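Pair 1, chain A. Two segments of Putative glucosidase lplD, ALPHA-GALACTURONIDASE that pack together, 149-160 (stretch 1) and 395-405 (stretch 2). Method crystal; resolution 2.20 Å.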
# COMPACT_ATOMS: atom_id res chain seq x y z
N MSE A 149 2.20 -26.49 1.91
CA MSE A 149 1.88 -25.83 0.65
C MSE A 149 2.36 -24.38 0.57
O MSE A 149 3.00 -23.98 -0.40
CB MSE A 149 0.38 -25.85 0.48
CG MSE A 149 -0.08 -24.99 -0.66
SE MSE A 149 -0.30 -26.13 -2.18
CE MSE A 149 -2.06 -26.72 -1.85
N SER A 150 2.04 -23.60 1.59
CA SER A 150 2.37 -22.19 1.62
C SER A 150 3.87 -21.91 1.63
O SER A 150 4.33 -20.98 0.99
CB SER A 150 1.70 -21.54 2.83
OG SER A 150 0.29 -21.78 2.79
N VAL A 151 4.63 -22.72 2.34
CA VAL A 151 6.07 -22.57 2.36
C VAL A 151 6.72 -22.99 1.05
O VAL A 151 7.50 -22.25 0.49
CB VAL A 151 6.71 -23.36 3.54
CG1 VAL A 151 8.23 -23.45 3.35
CG2 VAL A 151 6.32 -22.68 4.90
N CYS A 152 6.39 -24.19 0.55
CA CYS A 152 6.98 -24.69 -0.69
C CYS A 152 6.68 -23.76 -1.83
O CYS A 152 7.56 -23.35 -2.59
CB CYS A 152 6.42 -26.07 -1.05
SG CYS A 152 6.85 -27.32 0.14
N THR A 153 5.41 -23.41 -1.97
CA THR A 153 5.05 -22.55 -3.08
C THR A 153 5.76 -21.20 -2.93
O THR A 153 6.18 -20.61 -3.92
CB THR A 153 3.53 -22.39 -3.14
OG1 THR A 153 2.94 -23.70 -3.13
CG2 THR A 153 3.13 -21.68 -4.41
N ARG A 154 5.89 -20.71 -1.70
CA ARG A 154 6.49 -19.41 -1.50
C ARG A 154 7.96 -19.43 -1.87
O ARG A 154 8.49 -18.43 -2.35
CB ARG A 154 6.35 -18.95 -0.06
CG ARG A 154 6.96 -17.60 0.17
CD ARG A 154 6.15 -16.44 -0.45
NE ARG A 154 6.61 -15.21 0.18
CZ ARG A 154 7.34 -14.28 -0.41
NH1 ARG A 154 7.64 -14.38 -1.70
NH2 ARG A 154 7.75 -13.24 0.27
N VAL A 155 8.62 -20.57 -1.65
CA VAL A 155 10.04 -20.72 -1.94
C VAL A 155 10.25 -20.66 -3.43
O VAL A 155 11.19 -20.04 -3.91
CB VAL A 155 10.62 -22.03 -1.33
CG1 VAL A 155 12.04 -22.34 -1.89
CG2 VAL A 155 10.63 -21.96 0.20
N LEU A 156 9.35 -21.30 -4.19
CA LEU A 156 9.43 -21.20 -5.64
C LEU A 156 9.55 -19.72 -6.09
O LEU A 156 10.42 -19.38 -6.90
CB LEU A 156 8.21 -21.89 -6.30
CG LEU A 156 8.15 -23.40 -6.11
CD1 LEU A 156 6.95 -24.05 -6.82
CD2 LEU A 156 9.49 -24.03 -6.58
N TYR A 157 8.67 -18.86 -5.59
CA TYR A 157 8.66 -17.47 -6.03
C TYR A 157 9.87 -16.68 -5.50
O TYR A 157 10.35 -15.77 -6.17
CB TYR A 157 7.36 -16.75 -5.63
CG TYR A 157 6.21 -17.06 -6.57
CD1 TYR A 157 5.37 -18.14 -6.33
CD2 TYR A 157 6.00 -16.30 -7.71
CE1 TYR A 157 4.33 -18.45 -7.19
CE2 TYR A 157 4.94 -16.60 -8.59
CZ TYR A 157 4.12 -17.68 -8.31
OH TYR A 157 3.08 -18.01 -9.15
N LYS A 158 10.33 -17.02 -4.31
CA LYS A 158 11.46 -16.32 -3.72
C LYS A 158 12.72 -16.62 -4.50
O LYS A 158 13.59 -15.76 -4.68
CB LYS A 158 11.65 -16.69 -2.25
CG LYS A 158 10.57 -16.14 -1.31
CD LYS A 158 10.72 -16.70 0.12
CE LYS A 158 11.84 -16.02 0.89
NZ LYS A 158 11.44 -14.64 1.36
N VAL A 159 12.83 -17.84 -4.98
CA VAL A 159 14.05 -18.25 -5.65
C VAL A 159 13.99 -17.96 -7.15
O VAL A 159 15.01 -17.66 -7.78
CB VAL A 159 14.34 -19.74 -5.40
CG1 VAL A 159 15.61 -20.17 -6.14
CG2 VAL A 159 14.47 -19.98 -3.90
N PHE A 160 12.79 -18.01 -7.72
CA PHE A 160 12.57 -17.66 -9.13
C PHE A 160 11.36 -16.73 -9.21
O PHE A 160 10.23 -17.20 -9.41
CB PHE A 160 12.35 -18.94 -9.92
CG PHE A 160 12.03 -18.74 -11.39
CD1 PHE A 160 12.37 -17.55 -12.05
CD2 PHE A 160 11.45 -19.76 -12.12
CE1 PHE A 160 12.08 -17.37 -13.39
CE2 PHE A 160 11.16 -19.59 -13.47
CZ PHE A 160 11.48 -18.39 -14.11
N ASN A 395 4.71 -16.90 10.46
CA ASN A 395 5.49 -18.12 10.65
C ASN A 395 5.97 -18.77 9.36
O ASN A 395 7.15 -19.18 9.23
CB ASN A 395 4.70 -19.11 11.50
CG ASN A 395 4.43 -18.56 12.87
OD1 ASN A 395 5.03 -17.54 13.26
ND2 ASN A 395 3.51 -19.19 13.61
N GLN A 396 5.06 -18.85 8.40
CA GLN A 396 5.40 -19.37 7.07
C GLN A 396 6.46 -18.52 6.34
O GLN A 396 7.41 -19.07 5.79
CB GLN A 396 4.12 -19.54 6.23
CG GLN A 396 3.20 -20.64 6.82
CD GLN A 396 1.78 -20.63 6.24
OE1 GLN A 396 1.41 -19.75 5.47
NE2 GLN A 396 0.97 -21.61 6.64
N GLU A 397 6.33 -17.20 6.38
CA GLU A 397 7.36 -16.31 5.80
C GLU A 397 8.72 -16.51 6.48
O GLU A 397 9.74 -16.55 5.82
CB GLU A 397 6.95 -14.82 5.91
CG GLU A 397 5.78 -14.37 5.02
CD GLU A 397 6.06 -14.53 3.52
OE1 GLU A 397 6.98 -13.85 3.00
OE2 GLU A 397 5.33 -15.32 2.86
N ALA A 398 8.73 -16.59 7.80
CA ALA A 398 9.98 -16.77 8.55
C ALA A 398 10.63 -18.11 8.23
O ALA A 398 11.86 -18.20 8.08
CB ALA A 398 9.71 -16.67 10.03
N VAL A 399 9.81 -19.15 8.10
CA VAL A 399 10.33 -20.47 7.74
C VAL A 399 11.00 -20.44 6.38
O VAL A 399 12.10 -20.97 6.21
CB VAL A 399 9.25 -21.58 7.82
CG1 VAL A 399 9.77 -22.89 7.21
CG2 VAL A 399 8.82 -21.82 9.29
N ALA A 400 10.36 -19.80 5.41
CA ALA A 400 10.92 -19.72 4.07
C ALA A 400 12.25 -18.98 4.10
O ALA A 400 13.23 -19.45 3.52
CB ALA A 400 9.94 -19.05 3.10
N ASP A 401 12.28 -17.83 4.76
CA ASP A 401 13.55 -17.12 4.92
C ASP A 401 14.59 -17.96 5.68
O ASP A 401 15.72 -18.13 5.21
CB ASP A 401 13.37 -15.78 5.62
CG ASP A 401 12.56 -14.83 4.80
OD1 ASP A 401 12.72 -14.84 3.55
OD2 ASP A 401 11.75 -14.07 5.40
N ALA A 402 14.20 -18.46 6.85
CA ALA A 402 15.12 -19.25 7.67
C ALA A 402 15.75 -20.36 6.84
O ALA A 402 16.97 -20.59 6.91
CB ALA A 402 14.42 -19.82 8.89
N GLY A 403 14.93 -21.05 6.06
CA GLY A 403 15.42 -22.14 5.21
C GLY A 403 16.43 -21.69 4.18
O GLY A 403 17.48 -22.29 4.06
N LEU A 404 16.14 -20.63 3.44
CA LEU A 404 17.06 -20.14 2.41
C LEU A 404 18.38 -19.57 2.96
O LEU A 404 19.41 -19.58 2.27
CB LEU A 404 16.38 -19.08 1.54
CG LEU A 404 15.27 -19.61 0.64
CD1 LEU A 404 14.46 -18.47 0.07
CD2 LEU A 404 15.84 -20.50 -0.47
N THR A 405 18.36 -19.08 4.19
CA THR A 405 19.54 -18.46 4.78
C THR A 405 20.11 -19.31 5.91
O THR A 405 21.00 -18.88 6.61
CB THR A 405 19.25 -17.03 5.31
OG1 THR A 405 18.38 -17.10 6.45
CG2 THR A 405 18.59 -16.16 4.22
O HOH W 1 -1.10 -23.08 4.99
O HOH W 2 9.80 -15.22 3.32

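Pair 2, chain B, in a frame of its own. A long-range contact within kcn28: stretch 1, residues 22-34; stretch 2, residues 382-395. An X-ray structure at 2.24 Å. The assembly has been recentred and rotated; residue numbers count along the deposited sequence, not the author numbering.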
# COMPACT_ATOMS: atom_id res chain seq x y z
N LEU B 22 0.15 3.66 -10.61
CA LEU B 22 0.45 3.44 -12.03
C LEU B 22 -0.68 3.94 -12.92
O LEU B 22 -0.43 4.62 -13.93
CB LEU B 22 0.74 1.96 -12.32
CG LEU B 22 2.12 1.34 -12.05
CD1 LEU B 22 3.10 2.31 -11.37
CD2 LEU B 22 2.02 0.02 -11.31
N GLU B 23 -1.92 3.61 -12.59
CA GLU B 23 -3.03 4.03 -13.43
C GLU B 23 -3.21 5.54 -13.40
O GLU B 23 -3.66 6.13 -14.39
CB GLU B 23 -4.32 3.33 -13.02
CG GLU B 23 -4.30 1.83 -13.30
CD GLU B 23 -3.80 1.49 -14.69
OE1 GLU B 23 -4.25 2.14 -15.67
OE2 GLU B 23 -2.95 0.58 -14.81
N LEU B 24 -2.87 6.18 -12.28
CA LEU B 24 -2.92 7.64 -12.23
C LEU B 24 -1.89 8.24 -13.18
O LEU B 24 -2.20 9.18 -13.93
CB LEU B 24 -2.70 8.12 -10.80
CG LEU B 24 -2.61 9.63 -10.57
CD1 LEU B 24 -3.83 10.31 -11.16
CD2 LEU B 24 -2.49 9.95 -9.09
N ILE B 25 -0.66 7.71 -13.18
CA ILE B 25 0.37 8.23 -14.08
C ILE B 25 -0.01 7.97 -15.53
O ILE B 25 0.17 8.83 -16.40
CB ILE B 25 1.74 7.62 -13.74
CG1 ILE B 25 2.08 7.81 -12.26
CG2 ILE B 25 2.81 8.25 -14.61
CD1 ILE B 25 2.17 9.26 -11.84
N ARG B 26 -0.53 6.77 -15.81
CA ARG B 26 -0.97 6.44 -17.15
C ARG B 26 -2.05 7.41 -17.63
O ARG B 26 -2.05 7.82 -18.80
CB ARG B 26 -1.49 5.00 -17.19
CG ARG B 26 -1.57 4.41 -18.57
CD ARG B 26 -2.43 3.16 -18.58
NE ARG B 26 -1.95 2.17 -17.62
CZ ARG B 26 -0.82 1.47 -17.75
NH1 ARG B 26 -0.04 1.66 -18.80
NH2 ARG B 26 -0.48 0.59 -16.83
N GLU B 27 -2.98 7.77 -16.74
CA GLU B 27 -4.03 8.71 -17.11
C GLU B 27 -3.46 10.10 -17.40
O GLU B 27 -3.90 10.77 -18.35
CB GLU B 27 -5.08 8.79 -16.01
CG GLU B 27 -6.12 9.90 -16.21
CD GLU B 27 -6.99 9.69 -17.45
OE1 GLU B 27 -7.11 8.53 -17.91
OE2 GLU B 27 -7.53 10.69 -17.96
N LEU B 28 -2.51 10.56 -16.59
CA LEU B 28 -1.91 11.86 -16.83
C LEU B 28 -1.16 11.88 -18.16
O LEU B 28 -1.21 12.88 -18.89
CB LEU B 28 -0.97 12.23 -15.68
CG LEU B 28 -1.66 12.45 -14.33
CD1 LEU B 28 -0.65 12.55 -13.20
CD2 LEU B 28 -2.55 13.70 -14.38
N VAL B 29 -0.49 10.78 -18.49
CA VAL B 29 0.18 10.68 -19.79
C VAL B 29 -0.85 10.70 -20.91
O VAL B 29 -0.69 11.40 -21.91
CB VAL B 29 1.04 9.41 -19.84
CG1 VAL B 29 1.48 9.12 -21.27
CG2 VAL B 29 2.24 9.54 -18.92
N ALA B 30 -1.94 9.94 -20.73
CA ALA B 30 -2.99 9.89 -21.75
C ALA B 30 -3.64 11.24 -21.98
O ALA B 30 -4.18 11.47 -23.06
CB ALA B 30 -4.05 8.86 -21.34
N ARG B 31 -3.60 12.14 -21.00
CA ARG B 31 -4.18 13.47 -21.17
C ARG B 31 -3.25 14.43 -21.89
O ARG B 31 -3.56 15.62 -21.97
CB ARG B 31 -4.57 14.04 -19.80
CG ARG B 31 -5.69 13.27 -19.13
CD ARG B 31 -6.24 14.01 -17.92
NE ARG B 31 -7.23 13.19 -17.24
CZ ARG B 31 -8.05 13.64 -16.30
NH1 ARG B 31 -7.99 14.92 -15.93
NH2 ARG B 31 -8.93 12.83 -15.72
N GLY B 32 -2.12 13.94 -22.41
CA GLY B 32 -1.22 14.76 -23.19
C GLY B 32 -0.13 15.47 -22.42
O GLY B 32 0.56 16.31 -23.01
N HIS B 33 0.03 15.19 -21.13
CA HIS B 33 1.07 15.85 -20.35
C HIS B 33 2.41 15.13 -20.51
O HIS B 33 2.48 13.93 -20.78
CB HIS B 33 0.71 15.89 -18.87
CG HIS B 33 -0.55 16.64 -18.57
ND1 HIS B 33 -0.67 18.00 -18.79
CD2 HIS B 33 -1.73 16.23 -18.06
CE1 HIS B 33 -1.88 18.39 -18.44
NE2 HIS B 33 -2.54 17.34 -17.98
N ARG B 34 3.48 15.88 -20.30
CA ARG B 34 4.81 15.29 -20.20
C ARG B 34 5.03 14.89 -18.75
O ARG B 34 5.13 15.75 -17.87
CB ARG B 34 5.89 16.25 -20.67
CG ARG B 34 7.27 15.64 -20.52
CD ARG B 34 8.38 16.67 -20.57
NE ARG B 34 9.68 16.05 -20.33
CZ ARG B 34 10.72 16.70 -19.84
NH1 ARG B 34 10.63 17.99 -19.55
NH2 ARG B 34 11.87 16.06 -19.64
N GLY B 382 -11.60 8.20 -7.61
CA GLY B 382 -10.62 7.37 -8.29
C GLY B 382 -9.69 8.16 -9.19
O GLY B 382 -9.35 9.32 -8.95
N THR B 383 -9.28 7.49 -10.28
CA THR B 383 -8.24 8.01 -11.17
C THR B 383 -8.61 9.37 -11.74
O THR B 383 -7.80 10.30 -11.76
CB THR B 383 -7.98 7.01 -12.29
OG1 THR B 383 -7.53 5.77 -11.74
CG2 THR B 383 -6.94 7.54 -13.26
N MET B 384 -9.84 9.50 -12.24
CA MET B 384 -10.23 10.73 -12.93
C MET B 384 -10.25 11.91 -11.98
O MET B 384 -9.81 13.01 -12.34
CB MET B 384 -11.59 10.55 -13.61
CG MET B 384 -11.61 9.42 -14.63
SD MET B 384 -10.45 9.65 -15.99
CE MET B 384 -10.34 7.97 -16.61
N ARG B 385 -10.74 11.71 -10.75
CA ARG B 385 -10.73 12.82 -9.80
C ARG B 385 -9.31 13.20 -9.40
O ARG B 385 -8.98 14.38 -9.29
CB ARG B 385 -11.56 12.48 -8.56
CG ARG B 385 -11.74 13.68 -7.64
CD ARG B 385 -12.36 13.31 -6.31
NE ARG B 385 -12.48 14.49 -5.46
CZ ARG B 385 -12.87 14.47 -4.19
NH1 ARG B 385 -13.19 13.33 -3.61
NH2 ARG B 385 -12.94 15.61 -3.50
N ALA B 386 -8.44 12.20 -9.20
CA ALA B 386 -7.06 12.48 -8.84
C ALA B 386 -6.34 13.25 -9.95
O ALA B 386 -5.64 14.23 -9.69
CB ALA B 386 -6.32 11.18 -8.54
N ALA B 387 -6.55 12.84 -11.21
CA ALA B 387 -5.94 13.55 -12.32
C ALA B 387 -6.48 14.98 -12.42
O ALA B 387 -5.73 15.92 -12.69
CB ALA B 387 -6.17 12.79 -13.62
N ASP B 388 -7.79 15.16 -12.21
CA ASP B 388 -8.37 16.50 -12.27
C ASP B 388 -7.78 17.40 -11.19
O ASP B 388 -7.50 18.58 -11.44
CB ASP B 388 -9.89 16.43 -12.13
CG ASP B 388 -10.55 15.77 -13.33
OD1 ASP B 388 -9.87 15.56 -14.36
OD2 ASP B 388 -11.76 15.47 -13.24
N LEU B 389 -7.58 16.87 -9.98
CA LEU B 389 -7.00 17.68 -8.91
C LEU B 389 -5.56 18.07 -9.22
O LEU B 389 -5.14 19.19 -8.90
CB LEU B 389 -7.09 16.92 -7.58
CG LEU B 389 -8.49 16.84 -6.99
CD1 LEU B 389 -8.48 16.08 -5.67
CD2 LEU B 389 -9.07 18.24 -6.82
N ILE B 390 -4.79 17.16 -9.82
CA ILE B 390 -3.41 17.48 -10.18
C ILE B 390 -3.37 18.55 -11.26
O ILE B 390 -2.53 19.45 -11.23
CB ILE B 390 -2.68 16.20 -10.62
CG1 ILE B 390 -2.49 15.25 -9.43
CG2 ILE B 390 -1.33 16.54 -11.24
CD1 ILE B 390 -2.31 13.80 -9.83
N GLU B 391 -4.28 18.47 -12.23
CA GLU B 391 -4.31 19.47 -13.29
C GLU B 391 -4.65 20.86 -12.78
O GLU B 391 -4.28 21.85 -13.43
CB GLU B 391 -5.27 19.03 -14.39
CG GLU B 391 -4.68 17.95 -15.28
CD GLU B 391 -5.58 17.55 -16.43
OE1 GLU B 391 -6.82 17.60 -16.27
OE2 GLU B 391 -5.04 17.21 -17.50
N ARG B 392 -5.34 20.97 -11.64
CA ARG B 392 -5.62 22.28 -11.05
C ARG B 392 -4.34 22.99 -10.64
O ARG B 392 -4.31 24.22 -10.55
CB ARG B 392 -6.53 22.14 -9.83
CG ARG B 392 -7.97 21.73 -10.11
CD ARG B 392 -8.84 22.87 -10.64
NE ARG B 392 -8.90 24.00 -9.72
CZ ARG B 392 -9.36 25.21 -10.02
NH1 ARG B 392 -9.83 25.47 -11.24
NH2 ARG B 392 -9.36 26.17 -9.10
N GLN B 393 -3.28 22.22 -10.36
CA GLN B 393 -1.99 22.79 -9.98
C GLN B 393 -1.15 23.20 -11.18
O GLN B 393 -0.12 23.86 -10.99
CB GLN B 393 -1.20 21.78 -9.14
CG GLN B 393 -1.77 21.56 -7.75
CD GLN B 393 -1.98 22.86 -7.01
OE1 GLN B 393 -1.10 23.72 -6.99
NE2 GLN B 393 -3.15 23.02 -6.41
N LEU B 394 -1.54 22.84 -12.40
CA LEU B 394 -0.79 23.24 -13.58
C LEU B 394 -1.15 24.66 -14.00
O LEU B 394 -2.28 25.11 -13.81
CB LEU B 394 -1.06 22.28 -14.73
CG LEU B 394 -0.72 20.81 -14.45
CD1 LEU B 394 -0.92 19.97 -15.69
CD2 LEU B 394 0.70 20.68 -13.93
N PRO B 395 -0.18 25.39 -14.58
CA PRO B 395 -0.42 26.78 -15.01
C PRO B 395 -1.38 26.87 -16.19
O PRO B 395 -1.62 25.85 -16.83
CB PRO B 395 0.98 27.25 -15.42
CG PRO B 395 1.71 26.00 -15.78
CD PRO B 395 1.21 24.98 -14.80

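What backbone arrangement do the two pairs share? In each, two helices cross with their N-to-C directions 52° apart in pair 1 and 59° apart in pair 2, and their axes approach to 9.2 and 9.3 Å. Fourteen central residues superpose with an RMSD of 0.4 Å, so differences between the contacts lie mainly in the side chains. The buried surface is similar too, 549 Å² in pair 1 and 610 Å² in pair 2.

What lies at the centre of both contacts? Both place alanine at the matched position A:Ala400 and B:Ala387, pointing toward the partner helix. In pair 1 the CB of A:Ala400 meets CG2 of A:Val155 at 4.2 Å and CD of A:Lys158 at 3.9 Å. In pair 2 the CB of B:Ala387 lies 3.8 Å from CD2 of B:Leu28, which matches A:Val155, and it sits over one face of the B:Arg31 guanidinium, 3.4 Å from CZ.

How is the layer beside the alanine filled? A:Val151 matches B:Leu24, and A:Val399 matches B:Ala386, so bulk is shared out differently. Valine meets valine in pair 1, CG2 of A:Val151 to CG1 of A:Val399 at 4.2 Å. In pair 2 the longer leucine reaches the smaller alanine, CD1 of B:Leu24 to CB of B:Ala386 at 3.7 Å, and sits as a knob among B:Thr383, B:Ala386, B:Ala387 and B:Ile390. That last residue matches A:Gly403, which has no side chain to offer. In pair 1 A:Leu404, one residue further on, packs its CD2 3.7 Å from CG2 of A:Val159. A:Gln396 and B:Thr383 match and both point toward the partner: OE1 of A:Gln396 lies 3.2 Å from CB of A:Ser150, whereas CG2 of B:Thr383 packs 3.7 Å from O of B:Glu23, the counterpart of A:Ser150.

How do the charged positions differ? A:Lys158 and B:Arg31 match, as do A:Asp401 and B:Asp388, and both pairs form a salt bridge there: NZ of A:Lys158 to OD1 of A:Asp401, and NH1 of B:Arg31 to OD1 of B:Asp388, each 2.5 Å. The same NH1 also bonds OE1 of B:Glu391 at 2.9 Å, where pair 1 has A:Leu404, whose CD1 contacts CE of A:Lys158 at 3.7 Å. Another matched set also changes character: A:Arg154 bridges A:Glu397, NH2 to OE1 at 2.9 Å, whereas their counterparts B:Glu27 and B:Met384 meet through OE1 and CE at 3.5 Å. B:Glu27 instead pairs within its own stretch, its OE2 accepting from NE of B:Arg31 at 2.6 Å.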